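PDB 1IXK: methyltransferase, which probably transfers a methyl group from S-adenosyl-L-methionine to carbon 5 of cytidine in tRNA. Local coordinates for residues P251-F256 and A278-F283; Q225-L229 and L242-T246. All coordinates share one frame. Residues are numbered along the deposited sequence.

Both contacts belong to the Rossmann-like methyltransferase fold, and both are buried. Contact 2 is fully so. It packs helix 215-235 on strand 240-246 of the central sheet, and its centre is about 11 Å from the centre of the chain. Contact 1 is more peripheral, its centre about 17 Å from that of the chain, with partly exposed residues such as Phe256, Leu279 and Phe283. There the start of helix 255-264 meets an irregular loop. Contact 2 joins leucines, a tyrosine ring, Gln225 and one bound water. Contact 1 has prolines, two phenylalanines and a carboxylate that holds a backbone NH. Glu253 O lies 2.6 Å from Tyr244 OH, a probable hydrogen bond directly joining the two.

Contact 1. Residues P251-F256 and A278-F283; sequences PEENEF and ALTNPF
In this Rossmann-like methyltransferase fold, the turn leading into helix 255-264 packs on the loop between strands 276-277 and 295-297. Residues 251-253 have helical backbone angles. Asn254 breaks the run at phi/psi -118/-95 and takes the N-cap position, though its side chain makes no capping bond. Pro251 O accepts from Asn254 N (3.0 Å) and Phe256 N (2.9 Å). Segment 278-283 is extended at Ala278 and Leu279. The CA atoms pair Pro251 with Pro282 (6.9 Å) and Glu255 with Leu279 (6.8 Å).

The apolar contacts gather round the prolines. Pro251 CG lies 3.9 Å from Pro282 CB and 4.0 Å from Phe283 CE2. Phe256, chi1 m, sets CE1 3.7 Å from Pro282 CG, which sits at the edge of the Phe256 ring. Pro282 and Phe283 also touch helix 18-28. Glu252 packs on Phe283, OE2 to CE2 4.0 Å, while its carboxylate forms a salt bridge with Arg23.

One hydrogen bond crosses the contact. Glu255 points toward the loop, with chi1 m and chi2 p. Its OE2 makes a salt bridge with Arg296 and also accepts Leu279 N at 2.9 Å, with an N-H...O angle of 164°.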
loop_
_atom_site.group_PDB
_atom_site.type_symbol
_atom_site.label_atom_id
_atom_site.label_comp_id
_atom_site.label_asym_id
_atom_site.label_seq_id
_atom_site.Cartn_x
_atom_site.Cartn_y
_atom_site.Cartn_z
ATOM N N PRO A 251 3.498 -11.412 10.347
ATOM C CA PRO A 251 3.447 -10.483 11.479
ATOM C C PRO A 251 4.800 -9.798 11.692
ATOM O O PRO A 251 4.854 -8.658 12.140
ATOM C CB PRO A 251 3.072 -11.385 12.652
ATOM C CG PRO A 251 2.229 -12.446 12.006
ATOM C CD PRO A 251 3.006 -12.746 10.735
ATOM N N GLU A 252 5.891 -10.494 11.364
ATOM C CA GLU A 252 7.226 -9.927 11.545
ATOM C C GLU A 252 7.460 -8.651 10.740
ATOM O O GLU A 252 8.238 -7.790 11.151
ATOM C CB GLU A 252 8.318 -10.956 11.192
ATOM C CG GLU A 252 8.467 -12.105 12.197
ATOM C CD GLU A 252 7.534 -13.268 11.925
ATOM O OE1 GLU A 252 6.591 -13.114 11.109
ATOM O OE2 GLU A 252 7.743 -14.344 12.539
ATOM N N GLU A 253 6.798 -8.534 9.592
ATOM C CA GLU A 253 6.951 -7.355 8.744
ATOM C C GLU A 253 5.836 -6.349 8.993
ATOM O O GLU A 253 5.873 -5.231 8.469
ATOM C CB GLU A 253 6.914 -7.751 7.261
ATOM C CG GLU A 253 7.965 -8.751 6.825
ATOM C CD GLU A 253 7.747 -9.208 5.393
ATOM O OE1 GLU A 253 7.956 -8.401 4.463
ATOM O OE2 GLU A 253 7.349 -10.374 5.202
ATOM N N ASN A 254 4.846 -6.747 9.788
ATOM C CA ASN A 254 3.699 -5.889 10.068
ATOM C C ASN A 254 3.537 -5.502 11.541
ATOM O O ASN A 254 4.141 -4.530 12.015
ATOM C CB ASN A 254 2.412 -6.571 9.579
ATOM C CG ASN A 254 2.410 -6.815 8.074
ATOM O OD1 ASN A 254 3.031 -6.074 7.315
ATOM N ND2 ASN A 254 1.685 -7.840 7.640
ATOM N N GLU A 255 2.709 -6.260 12.254
ATOM C CA GLU A 255 2.447 -6.008 13.671
ATOM C C GLU A 255 3.704 -5.890 14.532
ATOM O O GLU A 255 3.776 -5.038 15.421
ATOM C CB GLU A 255 1.548 -7.108 14.243
ATOM C CG GLU A 255 0.098 -7.049 13.755
ATOM C CD GLU A 255 -0.149 -7.788 12.447
ATOM O OE1 GLU A 255 0.816 -8.286 11.832
ATOM O OE2 GLU A 255 -1.326 -7.865 12.036
ATOM N N PHE A 256 4.685 -6.752 14.287
ATOM C CA PHE A 256 5.935 -6.729 15.056
ATOM C C PHE A 256 6.689 -5.412 14.869
ATOM O O PHE A 256 7.279 -4.879 15.812
ATOM C CB PHE A 256 6.850 -7.878 14.629
ATOM C CG PHE A 256 6.458 -9.221 15.182
ATOM C CD1 PHE A 256 5.198 -9.435 15.730
ATOM C CD2 PHE A 256 7.348 -10.290 15.118
ATOM C CE1 PHE A 256 4.827 -10.694 16.209
ATOM C CE2 PHE A 256 6.987 -11.551 15.591
ATOM C CZ PHE A 256 5.722 -11.751 16.136
ATOM N N ALA A 278 -5.892 -5.590 12.850
ATOM C CA ALA A 278 -4.582 -6.220 12.765
ATOM C C ALA A 278 -4.533 -7.265 13.874
ATOM O O ALA A 278 -5.370 -7.252 14.778
ATOM C CB ALA A 278 -3.471 -5.185 12.957
ATOM N N LEU A 279 -3.558 -8.163 13.808
ATOM C CA LEU A 279 -3.425 -9.228 14.797
ATOM C C LEU A 279 -2.770 -8.752 16.093
ATOM O O LEU A 279 -1.708 -8.137 16.058
ATOM C CB LEU A 279 -2.607 -10.373 14.192
ATOM C CG LEU A 279 -3.137 -10.958 12.880
ATOM C CD1 LEU A 279 -2.095 -11.897 12.274
ATOM C CD2 LEU A 279 -4.442 -11.689 13.128
ATOM N N THR A 280 -3.400 -9.033 17.237
ATOM C CA THR A 280 -2.828 -8.618 18.521
ATOM C C THR A 280 -2.303 -9.788 19.347
ATOM O O THR A 280 -1.793 -9.593 20.452
ATOM C CB THR A 280 -3.840 -7.833 19.390
ATOM O OG1 THR A 280 -4.971 -8.659 19.672
ATOM C CG2 THR A 280 -4.291 -6.572 18.678
ATOM N N ASN A 281 -2.446 -11.003 18.825
ATOM C CA ASN A 281 -1.940 -12.187 19.518
ATOM C C ASN A 281 -1.365 -13.175 18.503
ATOM O O ASN A 281 -1.649 -14.367 18.556
ATOM C CB ASN A 281 -3.055 -12.876 20.316
ATOM C CG ASN A 281 -2.511 -13.866 21.338
ATOM O OD1 ASN A 281 -3.146 -14.874 21.648
ATOM N ND2 ASN A 281 -1.333 -13.569 21.876
ATOM N N PRO A 282 -0.544 -12.690 17.560
ATOM C CA PRO A 282 0.031 -13.600 16.563
ATOM C C PRO A 282 0.980 -14.608 17.201
ATOM O O PRO A 282 1.913 -14.227 17.896
ATOM C CB PRO A 282 0.750 -12.653 15.609
ATOM C CG PRO A 282 1.224 -11.565 16.539
ATOM C CD PRO A 282 -0.002 -11.327 17.401
ATOM N N PHE A 283 0.729 -15.890 16.961
ATOM C CA PHE A 283 1.551 -16.963 17.514
ATOM C C PHE A 283 1.507 -16.978 19.043
ATOM O O PHE A 283 2.405 -17.524 19.692
ATOM C CB PHE A 283 3.007 -16.815 17.058
ATOM C CG PHE A 283 3.185 -16.735 15.563
ATOM C CD1 PHE A 283 2.683 -17.732 14.727
ATOM C CD2 PHE A 283 3.888 -15.677 14.994
ATOM C CE1 PHE A 283 2.889 -17.674 13.347
ATOM C CE2 PHE A 283 4.100 -15.613 13.618
ATOM C CZ PHE A 283 3.599 -16.612 12.793
#

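Contact 2. Residues Q225-L229 and L242-T246; sequences QMRLL and LVYST
Helix segment 225-229 runs nearly antiparallel to strand segment 242-246, at 164°, with the axes 10.9 Å apart at closest approach. This is helix-on-sheet packing in the Rossmann-like fold: helix 215-235 lies against strand 240-246, which follows it in the chain. Leu229 N bonds to Gln225 O at 2.8 Å. Leu229 and Tyr244 have the nearest CA atoms, 7.8 Å apart.

The strand alternates. Leu242, Tyr244 and Thr246 point toward the helix. Val243 and Ser245 point away, and Ser245 lies close to Asp194, a predicted S-adenosyl-L-methionine site. Leu229 (chi1 t, chi2 p) places CD1 3.7 Å from Leu242 CD2 and 4.2 Å from Tyr244 CD2. Tyr244, chi1 t, reaches Glu253 O with its hydroxyl. Gln225 (chi1 m, chi2 m) gives Tyr244 OH a weak hydrogen bond from NE2, 3.2 Å at 125°. Gln225 NE2 also lies 3.4 Å from Thr246 CG2. One water accepts from Gln225 NE2 at 2.6 Å and donates to Ser245 O at 2.8 Å.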
loop_
_atom_site.group_PDB
_atom_site.type_symbol
_atom_site.label_atom_id
_atom_site.label_comp_id
_atom_site.label_asym_id
_atom_site.label_seq_id
_atom_site.Cartn_x
_atom_site.Cartn_y
_atom_site.Cartn_z
ATOM N N GLN A 225 12.463 -2.667 6.898
ATOM C CA GLN A 225 11.247 -1.937 7.258
ATOM C C GLN A 225 11.488 -1.105 8.515
ATOM O O GLN A 225 11.085 0.056 8.596
ATOM C CB GLN A 225 10.093 -2.909 7.508
ATOM C CG GLN A 225 9.514 -3.541 6.253
ATOM C CD GLN A 225 8.971 -2.513 5.284
ATOM O OE1 GLN A 225 9.729 -1.802 4.624
ATOM N NE2 GLN A 225 7.649 -2.421 5.200
HETATM N N MSE A 226 12.134 -1.717 9.502
HETATM C CA MSE A 226 12.448 -1.032 10.748
HETATM C C MSE A 226 13.342 0.174 10.452
HETATM O O MSE A 226 13.108 1.268 10.958
HETATM C CB MSE A 226 13.156 -1.995 11.719
HETATM C CG MSE A 226 12.251 -3.088 12.322
HETATM SE SE MSE A 226 13.151 -4.329 13.296
HETATM C CE MSE A 226 13.697 -3.379 14.692
ATOM N N ARG A 227 14.364 -0.026 9.626
ATOM C CA ARG A 227 15.281 1.062 9.281
ATOM C C ARG A 227 14.544 2.204 8.604
ATOM O O ARG A 227 14.754 3.370 8.932
ATOM C CB ARG A 227 16.385 0.577 8.335
ATOM C CG ARG A 227 17.425 -0.323 8.953
ATOM C CD ARG A 227 18.414 -0.795 7.886
ATOM N NE ARG A 227 19.394 -1.731 8.428
ATOM C CZ ARG A 227 20.383 -1.389 9.249
ATOM N NH1 ARG A 227 20.534 -0.126 9.624
ATOM N NH2 ARG A 227 21.215 -2.317 9.704
ATOM N N LEU A 228 13.690 1.860 7.644
ATOM C CA LEU A 228 12.926 2.862 6.914
ATOM C C LEU A 228 11.967 3.617 7.831
ATOM O O LEU A 228 11.872 4.841 7.768
ATOM C CB LEU A 228 12.142 2.197 5.775
ATOM C CG LEU A 228 13.003 1.670 4.621
ATOM C CD1 LEU A 228 12.193 0.744 3.729
ATOM C CD2 LEU A 228 13.557 2.845 3.839
ATOM N N LEU A 229 11.266 2.884 8.688
ATOM C CA LEU A 229 10.316 3.504 9.602
ATOM C C LEU A 229 11.016 4.462 10.563
ATOM O O LEU A 229 10.501 5.541 10.857
ATOM C CB LEU A 229 9.559 2.424 10.371
ATOM C CG LEU A 229 8.481 2.902 11.348
ATOM C CD1 LEU A 229 7.470 3.795 10.630
ATOM C CD2 LEU A 229 7.799 1.692 11.958
ATOM N N LEU A 242 2.529 9.427 9.609
ATOM C CA LEU A 242 3.236 8.507 8.728
ATOM C C LEU A 242 2.334 7.301 8.534
ATOM O O LEU A 242 1.778 6.770 9.499
ATOM C CB LEU A 242 4.576 8.062 9.333
ATOM C CG LEU A 242 5.423 7.125 8.449
ATOM C CD1 LEU A 242 6.901 7.323 8.752
ATOM C CD2 LEU A 242 5.012 5.672 8.655
ATOM N N VAL A 243 2.150 6.890 7.286
ATOM C CA VAL A 243 1.336 5.720 7.016
ATOM C C VAL A 243 2.288 4.636 6.551
ATOM O O VAL A 243 3.084 4.837 5.633
ATOM C CB VAL A 243 0.251 5.993 5.948
ATOM C CG1 VAL A 243 -0.325 4.674 5.443
ATOM C CG2 VAL A 243 -0.860 6.831 6.562
ATOM N N TYR A 244 2.210 3.504 7.233
ATOM C CA TYR A 244 3.047 2.345 6.982
ATOM C C TYR A 244 2.207 1.240 6.371
ATOM O O TYR A 244 1.155 0.892 6.899
ATOM C CB TYR A 244 3.639 1.880 8.316
ATOM C CG TYR A 244 4.465 0.614 8.263
ATOM C CD1 TYR A 244 3.862 -0.644 8.271
ATOM C CD2 TYR A 244 5.853 0.680 8.243
ATOM C CE1 TYR A 244 4.630 -1.812 8.271
ATOM C CE2 TYR A 244 6.633 -0.476 8.237
ATOM C CZ TYR A 244 6.018 -1.714 8.256
ATOM O OH TYR A 244 6.800 -2.845 8.283
ATOM N N SER A 245 2.663 0.685 5.254
ATOM C CA SER A 245 1.910 -0.383 4.620
ATOM C C SER A 245 2.815 -1.389 3.935
ATOM O O SER A 245 3.932 -1.057 3.523
ATOM C CB SER A 245 0.923 0.194 3.594
ATOM O OG SER A 245 1.593 0.835 2.519
ATOM N N THR A 246 2.331 -2.621 3.828
ATOM C CA THR A 246 3.073 -3.687 3.162
ATOM C C THR A 246 2.065 -4.605 2.477
ATOM O O THR A 246 0.863 -4.514 2.721
ATOM C CB THR A 246 3.839 -4.593 4.142
ATOM O OG1 THR A 246 2.916 -5.524 4.721
ATOM C CG2 THR A 246 4.510 -3.784 5.246
HETATM O O HOH W 1 6.476 -0.281 4.311
#